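Local coordinates for protein acyl-coenzyme A oxidase 1 (Yarrowia lipolytica, PDB 5Y9D) that oxidises acyl-CoA to trans-2-enoyl-CoA with FAD as cofactor, reducing oxygen to hydrogen peroxide in peroxisomal fatty acid beta-oxidation, at residues R570-I581 with L592-S603. Residues are numbered along the deposited sequence; the frame is centred on the assembly and turned at random.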
loop_
_atom_site.group_PDB
_atom_site.type_symbol
_atom_site.label_atom_id
_atom_site.label_comp_id
_atom_site.label_asym_id
_atom_site.label_seq_id
_atom_site.Cartn_x
_atom_site.Cartn_y
_atom_site.Cartn_z
ATOM N N ARG A 570 9.555 15.102 11.471
ATOM C CA ARG A 570 10.781 14.512 10.945
ATOM C C ARG A 570 12.017 15.044 11.676
ATOM O O ARG A 570 12.938 14.270 11.966
ATOM C CB ARG A 570 10.932 14.677 9.443
ATOM C CG ARG A 570 12.204 14.018 8.906
ATOM C CD ARG A 570 12.203 12.489 9.145
ATOM N NE ARG A 570 12.323 11.823 7.846
ATOM C CZ ARG A 570 11.343 11.218 7.189
ATOM N NH1 ARG A 570 10.137 11.077 7.707
ATOM N NH2 ARG A 570 11.597 10.717 5.994
ATOM N N GLN A 571 12.001 16.346 11.995
ATOM C CA GLN A 571 13.048 17.004 12.797
ATOM C C GLN A 571 13.122 16.429 14.222
ATOM O O GLN A 571 14.196 16.265 14.789
ATOM C CB GLN A 571 12.819 18.539 12.802
ATOM C CG GLN A 571 13.730 19.362 13.708
ATOM C CD GLN A 571 13.304 19.318 15.164
ATOM O OE1 GLN A 571 12.112 19.207 15.484
ATOM N NE2 GLN A 571 14.271 19.340 16.053
ATOM N N HIS A 572 11.983 16.122 14.808
ATOM C CA HIS A 572 11.975 15.504 16.116
ATOM C C HIS A 572 12.660 14.133 16.142
ATOM O O HIS A 572 13.388 13.791 17.105
ATOM C CB HIS A 572 10.550 15.343 16.598
ATOM C CG HIS A 572 10.439 15.080 18.062
ATOM N ND1 HIS A 572 10.901 15.964 19.008
ATOM C CD2 HIS A 572 9.884 14.055 18.746
ATOM C CE1 HIS A 572 10.655 15.488 20.214
ATOM N NE2 HIS A 572 10.031 14.334 20.082
ATOM N N LEU A 573 12.435 13.338 15.103
ATOM C CA LEU A 573 12.945 11.968 15.114
ATOM C C LEU A 573 14.426 11.966 14.883
ATOM O O LEU A 573 15.174 11.281 15.599
ATOM C CB LEU A 573 12.267 11.095 14.080
ATOM C CG LEU A 573 10.932 10.496 14.486
ATOM C CD1 LEU A 573 10.398 9.706 13.287
ATOM C CD2 LEU A 573 11.037 9.586 15.713
ATOM N N ILE A 574 14.845 12.732 13.880
ATOM C CA ILE A 574 16.266 12.910 13.584
ATOM C C ILE A 574 16.969 13.374 14.861
ATOM O O ILE A 574 17.951 12.776 15.282
ATOM C CB ILE A 574 16.479 13.903 12.401
ATOM C CG1 ILE A 574 16.065 13.232 11.087
ATOM C CG2 ILE A 574 17.920 14.449 12.367
ATOM C CD1 ILE A 574 15.962 14.198 9.925
ATOM N N SER A 575 16.412 14.387 15.517
ATOM C CA SER A 575 17.007 14.887 16.769
ATOM C C SER A 575 17.024 13.855 17.861
ATOM O O SER A 575 17.998 13.784 18.601
ATOM C CB SER A 575 16.275 16.116 17.301
ATOM O OG SER A 575 16.771 17.278 16.702
ATOM N N SER A 576 15.944 13.083 17.996
ATOM C CA SER A 576 15.886 12.073 19.044
ATOM C C SER A 576 16.886 10.941 18.821
ATOM O O SER A 576 17.427 10.405 19.773
ATOM C CB SER A 576 14.478 11.501 19.182
ATOM O OG SER A 576 13.541 12.545 19.372
ATOM N N PHE A 577 17.132 10.590 17.570
ATOM C CA PHE A 577 18.101 9.553 17.243
ATOM C C PHE A 577 19.494 9.981 17.649
ATOM O O PHE A 577 20.210 9.214 18.286
ATOM C CB PHE A 577 18.076 9.247 15.745
ATOM C CG PHE A 577 18.643 7.905 15.371
ATOM C CD1 PHE A 577 19.238 7.055 16.312
ATOM C CD2 PHE A 577 18.616 7.503 14.053
ATOM C CE1 PHE A 577 19.754 5.838 15.936
ATOM C CE2 PHE A 577 19.145 6.286 13.675
ATOM C CZ PHE A 577 19.703 5.447 14.621
ATOM N N TYR A 578 19.875 11.211 17.311
ATOM C CA TYR A 578 21.205 11.737 17.724
ATOM C C TYR A 578 21.376 11.849 19.237
ATOM O O TYR A 578 22.447 11.617 19.756
ATOM C CB TYR A 578 21.446 13.115 17.109
ATOM C CG TYR A 578 21.834 13.049 15.669
ATOM C CD1 TYR A 578 22.925 12.312 15.273
ATOM C CD2 TYR A 578 21.120 13.739 14.697
ATOM C CE1 TYR A 578 23.290 12.246 13.949
ATOM C CE2 TYR A 578 21.501 13.687 13.369
ATOM C CZ TYR A 578 22.598 12.938 13.010
ATOM O OH TYR A 578 22.991 12.852 11.705
ATOM N N ALA A 579 20.312 12.232 19.925
ATOM C CA ALA A 579 20.349 12.372 21.365
ATOM C C ALA A 579 20.630 11.030 22.032
ATOM O O ALA A 579 21.273 10.999 23.075
ATOM C CB ALA A 579 19.033 12.950 21.874
ATOM N N ARG A 580 20.140 9.934 21.443
ATOM C CA ARG A 580 20.437 8.580 21.960
ATOM C C ARG A 580 21.834 8.049 21.542
ATOM O O ARG A 580 22.463 7.307 22.285
ATOM C CB ARG A 580 19.365 7.560 21.512
ATOM C CG ARG A 580 17.990 7.717 22.132
ATOM C CD ARG A 580 17.816 6.994 23.445
ATOM N NE ARG A 580 17.662 5.535 23.301
ATOM C CZ ARG A 580 16.537 4.887 22.979
ATOM N NH1 ARG A 580 15.421 5.552 22.708
ATOM N NH2 ARG A 580 16.525 3.556 22.938
ATOM N N ILE A 581 22.289 8.400 20.343
ATOM C CA ILE A 581 23.619 7.990 19.838
ATOM C C ILE A 581 24.736 8.613 20.698
ATOM O O ILE A 581 25.844 8.060 20.830
ATOM C CB ILE A 581 23.798 8.385 18.343
ATOM C CG1 ILE A 581 22.646 7.805 17.518
ATOM C CG2 ILE A 581 25.156 7.950 17.784
ATOM C CD1 ILE A 581 22.967 7.431 16.089
ATOM N N LEU A 592 26.053 3.297 14.373
ATOM C CA LEU A 592 24.820 4.012 14.647
ATOM C C LEU A 592 24.865 5.429 14.079
ATOM O O LEU A 592 23.831 5.946 13.597
ATOM C CB LEU A 592 24.534 4.063 16.137
ATOM C CG LEU A 592 24.219 2.765 16.884
ATOM C CD1 LEU A 592 24.104 3.134 18.345
ATOM C CD2 LEU A 592 22.931 2.104 16.439
ATOM N N LEU A 593 26.045 6.061 14.138
ATOM C CA LEU A 593 26.201 7.384 13.546
ATOM C C LEU A 593 25.938 7.347 12.057
ATOM O O LEU A 593 25.242 8.212 11.522
ATOM C CB LEU A 593 27.571 7.997 13.834
ATOM C CG LEU A 593 27.606 8.839 15.119
ATOM C CD1 LEU A 593 29.024 9.303 15.437
ATOM C CD2 LEU A 593 26.651 10.030 15.035
ATOM N N LYS A 594 26.442 6.333 11.390
ATOM C CA LYS A 594 26.212 6.230 9.943
ATOM C C LYS A 594 24.725 6.168 9.601
ATOM O O LYS A 594 24.255 6.892 8.715
ATOM C CB LYS A 594 26.945 5.025 9.346
ATOM C CG LYS A 594 28.437 5.076 9.614
ATOM C CD LYS A 594 29.274 4.782 8.376
ATOM C CE LYS A 594 30.740 5.118 8.619
ATOM N NZ LYS A 594 31.275 5.950 7.508
ATOM N N LEU A 595 23.983 5.326 10.318
ATOM C CA LEU A 595 22.533 5.244 10.133
ATOM C C LEU A 595 21.849 6.609 10.333
ATOM O O LEU A 595 21.028 6.987 9.510
ATOM C CB LEU A 595 21.911 4.227 11.104
ATOM C CG LEU A 595 22.153 2.757 10.831
ATOM C CD1 LEU A 595 21.712 1.932 12.016
ATOM C CD2 LEU A 595 21.422 2.331 9.560
ATOM N N ALA A 596 22.178 7.316 11.428
ATOM C CA ALA A 596 21.618 8.658 11.695
ATOM C C ALA A 596 21.805 9.620 10.541
ATOM O O ALA A 596 20.837 10.212 10.079
ATOM C CB ALA A 596 22.235 9.278 12.929
ATOM N N ASN A 597 23.042 9.769 10.063
ATOM C CA ASN A 597 23.313 10.753 9.023
ATOM C C ASN A 597 22.668 10.355 7.723
ATOM O O ASN A 597 22.262 11.217 6.940
ATOM C CB ASN A 597 24.797 10.901 8.759
ATOM C CG ASN A 597 25.572 11.307 9.985
ATOM O OD1 ASN A 597 25.059 12.000 10.866
ATOM N ND2 ASN A 597 26.820 10.858 10.054
ATOM N N LEU A 598 22.623 9.051 7.480
ATOM C CA LEU A 598 21.922 8.527 6.345
ATOM C C LEU A 598 20.443 8.931 6.403
ATOM O O LEU A 598 19.892 9.461 5.446
ATOM C CB LEU A 598 22.067 7.012 6.311
ATOM C CG LEU A 598 21.242 6.293 5.244
ATOM C CD1 LEU A 598 21.507 6.859 3.869
ATOM C CD2 LEU A 598 21.584 4.817 5.290
ATOM N N PHE A 599 19.802 8.673 7.530
ATOM C CA PHE A 599 18.401 9.067 7.761
ATOM C C PHE A 599 18.226 10.572 7.519
ATOM O O PHE A 599 17.392 10.993 6.735
ATOM C CB PHE A 599 18.019 8.674 9.208
ATOM C CG PHE A 599 16.644 9.098 9.632
ATOM C CD1 PHE A 599 15.562 8.919 8.809
ATOM C CD2 PHE A 599 16.445 9.631 10.894
ATOM C CE1 PHE A 599 14.315 9.321 9.179
ATOM C CE2 PHE A 599 15.190 10.013 11.300
ATOM C CZ PHE A 599 14.123 9.860 10.432
ATOM N N ALA A 600 19.032 11.375 8.195
ATOM C CA ALA A 600 19.013 12.829 8.026
ATOM C C ALA A 600 19.186 13.270 6.578
ATOM O O ALA A 600 18.310 13.964 6.048
ATOM C CB ALA A 600 20.083 13.468 8.898
ATOM N N LEU A 601 20.290 12.871 5.935
ATOM C CA LEU A 601 20.564 13.305 4.550
ATOM C C LEU A 601 19.568 12.762 3.557
ATOM O O LEU A 601 19.133 13.465 2.636
ATOM C CB LEU A 601 21.968 12.900 4.096
ATOM C CG LEU A 601 23.090 13.719 4.728
ATOM C CD1 LEU A 601 24.439 13.069 4.499
ATOM C CD2 LEU A 601 23.099 15.140 4.212
ATOM N N TRP A 602 19.217 11.500 3.712
ATOM C CA TRP A 602 18.153 10.944 2.906
ATOM C C TRP A 602 16.880 11.772 3.058
ATOM O O TRP A 602 16.162 11.941 2.076
ATOM C CB TRP A 602 17.888 9.495 3.299
ATOM C CG TRP A 602 16.723 8.856 2.599
ATOM C CD1 TRP A 602 16.667 8.432 1.294
ATOM C CD2 TRP A 602 15.455 8.536 3.181
ATOM N NE1 TRP A 602 15.442 7.877 1.035
ATOM C CE2 TRP A 602 14.676 7.926 2.169
ATOM C CE3 TRP A 602 14.906 8.694 4.472
ATOM C CZ2 TRP A 602 13.384 7.479 2.397
ATOM C CZ3 TRP A 602 13.611 8.247 4.705
ATOM C CH2 TRP A 602 12.867 7.641 3.685
ATOM N N SER A 603 16.588 12.274 4.265
ATOM C CA SER A 603 15.356 13.056 4.484
ATOM C C SER A 603 15.440 14.387 3.759
ATOM O O SER A 603 14.446 14.850 3.208
ATOM C CB SER A 603 15.085 13.311 5.957
ATOM O OG SER A 603 14.910 12.109 6.661
#
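Arg-570 and Ser-603 join the two helices by a side-chain hydrogen bond: NE of Arg-570 gives its hydrogen to OG of Ser-603 at 2.9 Å, nearly straight (171°) and in the guanidinium plane. Ser-603 OG in turn donates to Phe-599 O at 2.7 Å, so the hydroxyl relays the arginine's bond to the backbone one turn back. Arg-570 CD lies 3.5 Å from Phe-599 CZ, and NH2 forms a salt bridge with Glu-606. Cutting Arg-570 back to an alanine would probably leave Ser-603 OG without this donor, strip Glu-606 of this positive partner and cost the Phe-599 ring its contact with CD. Tyr-578 OH points at Asn-597 OD1, which lies in the ring plane; the modelled 2.4 Å is too short to take literally, so this bond's exact geometry is doubtful.

Apolar packing fills the space between. With CG anti to the backbone N (chi1 176°), Phe-599 enters a hole formed by Arg-570, Leu-573, Ile-574 and Phe-577, its CE2 3.3 Å from Ile-574 CG1. Phe-577 answers as a knob among Leu-592, Leu-595, Ala-596 and Phe-599, with Ala-596 CB 4.2 Å above the Phe-577 ring plane, offset toward its rim. Tyr-578 fits between Leu-593, Ala-596, Asn-597 and Ala-600, its CE1 3.3 Å from Ala-596 CB.

The segment axes approach to 10.0 Å, their directions 166° apart: an antiparallel helical hairpin with knobs-into-holes packing in the C-terminal, all-helical part of the acyl-CoA oxidase fold.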